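Local coordinates for protein 7,8-dihydro-6-hydroxymethylpterin pyrophosphokinase-dihydropteroate synthase (PDB 6JWS) that probably makes the pterin diphosphate with ATP and joins it to 4-aminobenzoate, giving 7,8-dihydropteroate in folate biosynthesis, at residues V493-C507 against L517-K531. The protein carries 1 engineered substitution. Numbering follows the deposited sequence.
Sequences VDNDLVDILNDISAC and LKKKNKFYSVVLMHK. With PT1 (pteroic acid), chain I; ACT (acetate ion), chain M.
Leu501 and Val527 fix the pairing of strands 500-503 and 525-529, whose axes run parallel at 12°: Val527 N donates to Leu501 O at 2.7 Å, almost straight, while Leu501 N and Asp503 N donate to Ser525 O and Val527 O. On one face of the sheet, the CG2 branches of Ile500 and Val527 meet at 4.0 Å. On the other, Leu501 CD2 lies alongside Val526 CG2, and the Leu517 side chain crosses that of Leu501 at about a right angle. Ending strand 500-503, Asp503 OD1 accepts from Ser505 N, closing an Asx turn, and from Ser505 OG and Cys507 N. Cys507 SG packs against Leu528 CD2 at 3.7 Å.

At the opposite end Val493 CG1 still packs over one face of the buried Tyr524 ring, 15° off its normal, a CH-pi contact. The solvent side is looser: Asp496 OD2 and Lys522 NZ form only a long salt bridge of 3.8 Å, and a water donating to Asp496 OD2 holds Lys522 NZ weakly.

With CG anti to the backbone N (chi1 175°), Asn502 presents its amide to pteroic acid: OD1 accepts from N11 at 2.9 Å, and ND2 donates to N9. Ile504 CG2 and Met529 SD also touch the pterin, forming part of its pocket, with Asp575, Lys609 and Arg610, in the dihydropteroate synthase TIM barrel.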
loop_
_atom_site.group_PDB
_atom_site.type_symbol
_atom_site.label_atom_id
_atom_site.label_comp_id
_atom_site.label_asym_id
_atom_site.label_seq_id
_atom_site.Cartn_x
_atom_site.Cartn_y
_atom_site.Cartn_z
ATOM N N VAL B 493 -6.526 -13.482 36.537
ATOM C CA VAL B 493 -5.315 -12.787 36.959
ATOM C C VAL B 493 -4.781 -13.366 38.272
ATOM O O VAL B 493 -3.568 -13.455 38.445
ATOM C CB VAL B 493 -5.377 -11.238 36.908
ATOM C CG1 VAL B 493 -5.555 -10.733 35.480
ATOM C CG2 VAL B 493 -6.437 -10.629 37.811
ATOM N N ASP B 494 -5.678 -13.777 39.184
ATOM C CA ASP B 494 -5.261 -14.355 40.460
ATOM C C ASP B 494 -4.366 -15.570 40.221
ATOM O O ASP B 494 -3.415 -15.777 40.953
ATOM C CB ASP B 494 -6.444 -14.731 41.365
ATOM C CG ASP B 494 -7.149 -13.557 42.034
ATOM O OD1 ASP B 494 -6.594 -12.435 42.010
ATOM O OD2 ASP B 494 -8.258 -13.778 42.591
ATOM N N ASN B 495 -4.654 -16.331 39.163
ATOM C CA ASN B 495 -3.983 -17.586 38.874
ATOM C C ASN B 495 -2.944 -17.419 37.762
ATOM O O ASN B 495 -2.401 -18.409 37.288
ATOM C CB ASN B 495 -5.022 -18.669 38.566
ATOM C CG ASN B 495 -5.745 -19.132 39.820
ATOM O OD1 ASN B 495 -5.235 -19.998 40.529
ATOM N ND2 ASN B 495 -6.901 -18.553 40.128
ATOM N N ASP B 496 -2.709 -16.170 37.316
ATOM C CA ASP B 496 -1.722 -15.834 36.293
ATOM C C ASP B 496 -2.009 -16.572 34.988
ATOM O O ASP B 496 -1.113 -17.132 34.365
ATOM C CB ASP B 496 -0.277 -15.991 36.785
ATOM C CG ASP B 496 0.129 -14.927 37.800
ATOM O OD1 ASP B 496 -0.123 -15.136 39.015
ATOM O OD2 ASP B 496 0.676 -13.874 37.372
ATOM N N LEU B 497 -3.271 -16.543 34.559
ATOM C CA LEU B 497 -3.649 -17.288 33.370
ATOM C C LEU B 497 -3.628 -16.387 32.135
ATOM O O LEU B 497 -3.683 -16.913 31.029
ATOM C CB LEU B 497 -5.033 -17.935 33.580
ATOM C CG LEU B 497 -5.140 -18.906 34.764
ATOM C CD1 LEU B 497 -6.517 -19.537 34.836
ATOM C CD2 LEU B 497 -4.082 -19.998 34.665
ATOM N N VAL B 498 -3.563 -15.058 32.328
ATOM C CA VAL B 498 -3.771 -14.112 31.241
ATOM C C VAL B 498 -2.873 -12.890 31.417
ATOM O O VAL B 498 -2.476 -12.569 32.538
ATOM C CB VAL B 498 -5.252 -13.696 31.080
ATOM C CG1 VAL B 498 -6.148 -14.887 30.787
ATOM C CG2 VAL B 498 -5.777 -12.903 32.274
ATOM N N ASP B 499 -2.616 -12.195 30.295
ATOM C CA ASP B 499 -1.904 -10.930 30.261
ATOM C C ASP B 499 -2.810 -9.736 29.940
ATOM O O ASP B 499 -2.535 -8.639 30.398
ATOM C CB ASP B 499 -0.800 -10.997 29.213
ATOM C CG ASP B 499 0.089 -12.183 29.494
ATOM O OD1 ASP B 499 0.696 -12.181 30.601
ATOM O OD2 ASP B 499 0.109 -13.123 28.639
ATOM N N ILE B 500 -3.837 -9.917 29.104
ATOM C CA ILE B 500 -4.537 -8.782 28.514
ATOM C C ILE B 500 -6.040 -8.964 28.718
ATOM O O ILE B 500 -6.557 -10.044 28.455
ATOM C CB ILE B 500 -4.203 -8.648 27.004
ATOM C CG1 ILE B 500 -2.754 -8.212 26.770
ATOM C CG2 ILE B 500 -5.185 -7.694 26.309
ATOM C CD1 ILE B 500 -2.292 -8.281 25.329
ATOM N N LEU B 501 -6.719 -7.915 29.202
ATOM C CA LEU B 501 -8.172 -7.867 29.141
ATOM C C LEU B 501 -8.610 -7.347 27.764
ATOM O O LEU B 501 -8.222 -6.264 27.328
ATOM C CB LEU B 501 -8.718 -7.003 30.288
ATOM C CG LEU B 501 -10.228 -6.697 30.249
ATOM C CD1 LEU B 501 -11.067 -7.970 30.377
ATOM C CD2 LEU B 501 -10.622 -5.731 31.356
ATOM N N ASN B 502 -9.447 -8.133 27.088
ATOM C CA ASN B 502 -10.112 -7.709 25.873
ATOM C C ASN B 502 -11.591 -7.481 26.190
ATOM O O ASN B 502 -12.368 -8.430 26.233
ATOM C CB ASN B 502 -9.926 -8.761 24.775
ATOM C CG ASN B 502 -10.704 -8.436 23.524
ATOM O OD1 ASN B 502 -11.111 -7.291 23.340
ATOM N ND2 ASN B 502 -10.952 -9.435 22.682
ATOM N N ASP B 503 -11.978 -6.212 26.411
ATOM C CA ASP B 503 -13.304 -5.885 26.923
ATOM C C ASP B 503 -14.127 -5.193 25.827
ATOM O O ASP B 503 -13.960 -4.003 25.560
ATOM C CB ASP B 503 -13.188 -5.065 28.212
ATOM C CG ASP B 503 -14.500 -4.858 28.965
ATOM O OD1 ASP B 503 -15.560 -4.571 28.307
ATOM O OD2 ASP B 503 -14.473 -5.017 30.211
ATOM N N ILE B 504 -15.033 -5.953 25.197
ATOM C CA ILE B 504 -15.802 -5.434 24.076
ATOM C C ILE B 504 -16.820 -4.378 24.523
ATOM O O ILE B 504 -17.424 -3.732 23.676
ATOM C CB ILE B 504 -16.446 -6.565 23.252
ATOM C CG1 ILE B 504 -17.499 -7.359 24.047
ATOM C CG2 ILE B 504 -15.375 -7.462 22.633
ATOM C CD1 ILE B 504 -18.428 -8.199 23.176
ATOM N N SER B 505 -16.997 -4.166 25.831
ATOM C CA SER B 505 -17.847 -3.079 26.310
ATOM C C SER B 505 -17.032 -1.819 26.631
ATOM O O SER B 505 -17.568 -0.840 27.146
ATOM C CB SER B 505 -18.736 -3.514 27.492
ATOM O OG SER B 505 -18.013 -3.566 28.731
ATOM N N ALA B 506 -15.725 -1.855 26.365
ATOM C CA ALA B 506 -14.782 -0.827 26.790
ATOM C C ALA B 506 -14.907 -0.576 28.299
ATOM O O ALA B 506 -14.775 0.556 28.767
ATOM C CB ALA B 506 -14.926 0.438 25.964
ATOM N N CYS B 507 -15.155 -1.661 29.049
ATOM C CA CYS B 507 -15.190 -1.649 30.503
ATOM C C CYS B 507 -16.375 -0.817 30.998
ATOM O O CYS B 507 -16.307 -0.230 32.069
ATOM C CB CYS B 507 -13.896 -1.081 31.076
ATOM S SG CYS B 507 -12.405 -2.008 30.619
ATOM N N LEU B 517 -6.780 -4.389 36.669
ATOM C CA LEU B 517 -5.672 -4.236 35.719
ATOM C C LEU B 517 -4.410 -3.768 36.440
ATOM O O LEU B 517 -3.372 -3.546 35.808
ATOM C CB LEU B 517 -6.012 -3.221 34.624
ATOM C CG LEU B 517 -7.234 -3.527 33.767
ATOM C CD1 LEU B 517 -7.597 -2.307 32.935
ATOM C CD2 LEU B 517 -6.979 -4.746 32.891
ATOM N N LYS B 518 -4.521 -3.618 37.763
ATOM C CA LYS B 518 -3.460 -3.109 38.616
ATOM C C LYS B 518 -3.316 -4.020 39.834
ATOM O O LYS B 518 -4.299 -4.378 40.477
ATOM C CB LYS B 518 -3.813 -1.683 39.044
ATOM C CG LYS B 518 -3.244 -0.592 38.149
ATOM C CD LYS B 518 -3.962 0.745 38.148
ATOM C CE LYS B 518 -4.453 1.248 39.487
ATOM N NZ LYS B 518 -5.899 1.569 39.413
ATOM N N LYS B 519 -2.080 -4.434 40.109
ATOM C CA LYS B 519 -1.744 -5.083 41.365
ATOM C C LYS B 519 -0.589 -4.320 42.012
ATOM O O LYS B 519 -0.166 -3.287 41.501
ATOM C CB LYS B 519 -1.390 -6.551 41.123
ATOM C CG LYS B 519 -2.562 -7.453 40.773
ATOM C CD LYS B 519 -2.374 -8.877 41.255
ATOM C CE LYS B 519 -1.271 -9.632 40.542
ATOM N NZ LYS B 519 -1.828 -10.583 39.552
ATOM N N LYS B 520 -0.081 -4.848 43.129
ATOM C CA LYS B 520 1.004 -4.234 43.882
ATOM C C LYS B 520 2.239 -4.042 42.999
ATOM O O LYS B 520 2.924 -3.028 43.116
ATOM C CB LYS B 520 1.316 -5.051 45.145
ATOM C CG LYS B 520 0.439 -4.761 46.362
ATOM C CD LYS B 520 0.673 -5.701 47.542
ATOM C CE LYS B 520 -0.522 -6.559 47.919
ATOM N NZ LYS B 520 -0.850 -7.570 46.886
ATOM N N ASN B 521 2.509 -5.007 42.109
ATOM C CA ASN B 521 3.712 -4.990 41.285
ATOM C C ASN B 521 3.368 -5.121 39.794
ATOM O O ASN B 521 4.166 -4.737 38.934
ATOM C CB ASN B 521 4.759 -5.992 41.789
ATOM C CG ASN B 521 6.165 -5.724 41.277
ATOM O OD1 ASN B 521 6.561 -4.576 41.072
ATOM N ND2 ASN B 521 6.943 -6.782 41.085
ATOM N N LYS B 522 2.160 -5.607 39.483
ATOM C CA LYS B 522 1.785 -5.910 38.110
ATOM C C LYS B 522 0.835 -4.846 37.568
ATOM O O LYS B 522 -0.040 -4.363 38.282
ATOM C CB LYS B 522 1.050 -7.254 38.047
ATOM C CG LYS B 522 1.914 -8.452 37.705
ATOM C CD LYS B 522 2.438 -8.409 36.290
ATOM C CE LYS B 522 1.613 -9.219 35.314
ATOM N NZ LYS B 522 1.727 -10.677 35.560
ATOM N N PHE B 523 1.005 -4.531 36.281
ATOM C CA PHE B 523 -0.026 -3.876 35.493
ATOM C C PHE B 523 -0.455 -4.834 34.387
ATOM O O PHE B 523 0.344 -5.654 33.935
ATOM C CB PHE B 523 0.462 -2.547 34.913
ATOM C CG PHE B 523 0.731 -1.449 35.914
ATOM C CD1 PHE B 523 -0.290 -0.634 36.373
ATOM C CD2 PHE B 523 2.022 -1.197 36.363
ATOM C CE1 PHE B 523 -0.040 0.380 37.285
ATOM C CE2 PHE B 523 2.274 -0.181 37.269
ATOM C CZ PHE B 523 1.243 0.608 37.726
ATOM N N TYR B 524 -1.727 -4.734 33.977
ATOM C CA TYR B 524 -2.195 -5.478 32.818
ATOM C C TYR B 524 -2.709 -4.532 31.738
ATOM O O TYR B 524 -3.276 -3.479 32.033
ATOM C CB TYR B 524 -3.295 -6.477 33.189
ATOM C CG TYR B 524 -2.877 -7.518 34.189
ATOM C CD1 TYR B 524 -2.296 -8.707 33.778
ATOM C CD2 TYR B 524 -3.072 -7.323 35.548
ATOM C CE1 TYR B 524 -1.925 -9.689 34.686
ATOM C CE2 TYR B 524 -2.709 -8.293 36.475
ATOM C CZ TYR B 524 -2.124 -9.475 36.040
ATOM O OH TYR B 524 -1.756 -10.426 36.944
ATOM N N SER B 525 -2.539 -4.967 30.483
ATOM C CA SER B 525 -2.982 -4.195 29.338
ATOM C C SER B 525 -4.431 -4.518 29.026
ATOM O O SER B 525 -4.962 -5.537 29.462
ATOM C CB SER B 525 -2.098 -4.475 28.180
ATOM O OG SER B 525 -0.829 -3.921 28.447
ATOM N N VAL B 526 -5.048 -3.663 28.209
ATOM C CA VAL B 526 -6.480 -3.749 28.013
ATOM C C VAL B 526 -6.825 -3.247 26.618
ATOM O O VAL B 526 -6.297 -2.216 26.186
ATOM C CB VAL B 526 -7.245 -2.975 29.104
ATOM C CG1 VAL B 526 -6.741 -1.541 29.298
ATOM C CG2 VAL B 526 -8.755 -3.031 28.873
ATOM N N VAL B 527 -7.725 -3.987 25.948
ATOM C CA VAL B 527 -8.311 -3.550 24.701
ATOM C C VAL B 527 -9.689 -2.950 25.014
ATOM O O VAL B 527 -10.511 -3.583 25.669
ATOM C CB VAL B 527 -8.384 -4.721 23.697
ATOM C CG1 VAL B 527 -8.882 -4.278 22.317
ATOM C CG2 VAL B 527 -7.040 -5.458 23.570
ATOM N N LEU B 528 -9.933 -1.714 24.548
ATOM C CA LEU B 528 -11.248 -1.110 24.642
ATOM C C LEU B 528 -11.888 -1.096 23.259
ATOM O O LEU B 528 -11.323 -0.548 22.299
ATOM C CB LEU B 528 -11.128 0.320 25.177
ATOM C CG LEU B 528 -10.379 0.488 26.499
ATOM C CD1 LEU B 528 -10.138 1.977 26.768
ATOM C CD2 LEU B 528 -11.139 -0.180 27.656
ATOM N N MET B 529 -13.091 -1.660 23.176
ATOM C CA MET B 529 -13.766 -1.725 21.891
ATOM C C MET B 529 -15.072 -0.926 21.941
ATOM O O MET B 529 -15.734 -0.901 22.975
ATOM C CB MET B 529 -14.061 -3.183 21.517
ATOM C CG MET B 529 -14.374 -3.381 20.052
ATOM S SD MET B 529 -15.169 -4.984 19.748
ATOM C CE MET B 529 -16.866 -4.548 20.150
ATOM N N HIS B 530 -15.444 -0.311 20.814
ATOM C CA HIS B 530 -16.745 0.319 20.631
ATOM C C HIS B 530 -17.784 -0.672 20.099
ATOM O O HIS B 530 -17.575 -1.330 19.080
ATOM C CB HIS B 530 -16.669 1.474 19.627
ATOM C CG HIS B 530 -18.011 2.086 19.388
ATOM N ND1 HIS B 530 -18.854 1.652 18.381
ATOM C CD2 HIS B 530 -18.671 3.081 20.035
ATOM C CE1 HIS B 530 -19.977 2.341 18.406
ATOM N NE2 HIS B 530 -19.900 3.213 19.427
ATOM N N LYS B 531 -18.933 -0.738 20.781
ATOM C CA LYS B 531 -20.138 -1.380 20.265
ATOM C C LYS B 531 -21.354 -0.609 20.790
ATOM O O LYS B 531 -21.215 0.301 21.611
ATOM C CB LYS B 531 -20.183 -2.859 20.669
ATOM C CG LYS B 531 -20.308 -3.142 22.160
ATOM C CD LYS B 531 -20.702 -4.599 22.500
ATOM C CE LYS B 531 -21.344 -4.802 23.869
ATOM N NZ LYS B 531 -22.121 -3.628 24.378
HETATM C C2 PT1 I . -13.508 -7.688 17.725
HETATM C C3 PT1 I . -14.176 -8.899 18.203
HETATM C C5 PT1 I . -13.849 -9.328 19.567
HETATM N N6 PT1 I . -15.048 -9.614 17.451
HETATM C C7 PT1 I . -12.395 -7.438 19.803
HETATM N N9 PT1 I . -12.970 -8.583 20.296
HETATM C C10 PT1 I . -15.645 -10.713 17.983
HETATM N N11 PT1 I . -11.522 -6.694 20.574
HETATM C C12 PT1 I . -15.361 -11.106 19.285
HETATM C C21 PT1 I . -20.147 -9.876 11.866
HETATM O O22 PT1 I . -20.069 -10.780 10.989
HETATM O O1 PT1 I . -13.763 -7.234 16.492
HETATM N N4 PT1 I . -12.653 -7.024 18.534
HETATM N N8 PT1 I . -14.468 -10.426 20.035
HETATM C C13 PT1 I . -16.646 -11.465 17.148
HETATM N N14 PT1 I . -17.873 -10.632 17.021
HETATM C C15 PT1 I . -18.430 -10.441 15.802
HETATM C C16 PT1 I . -19.104 -9.235 15.513
HETATM C C17 PT1 I . -18.327 -11.487 14.829
HETATM C C18 PT1 I . -19.666 -9.057 14.226
HETATM C C19 PT1 I . -18.912 -11.302 13.551
HETATM C C20 PT1 I . -19.562 -10.080 13.246
HETATM O O23 PT1 I . -20.705 -8.801 11.592
HETATM C C ACT M . -21.718 6.236 19.943
HETATM O O ACT M . -21.994 5.000 19.939
HETATM O OXT ACT M . -22.471 7.127 19.509
HETATM C CH3 ACT M . -20.346 6.685 20.450
HETATM O O HOH W 1 -0.693 -13.045 34.939
HETATM O O HOH W 2 -0.470 -7.082 30.046
HETATM O O HOH W 3 1.225 -10.609 32.351
#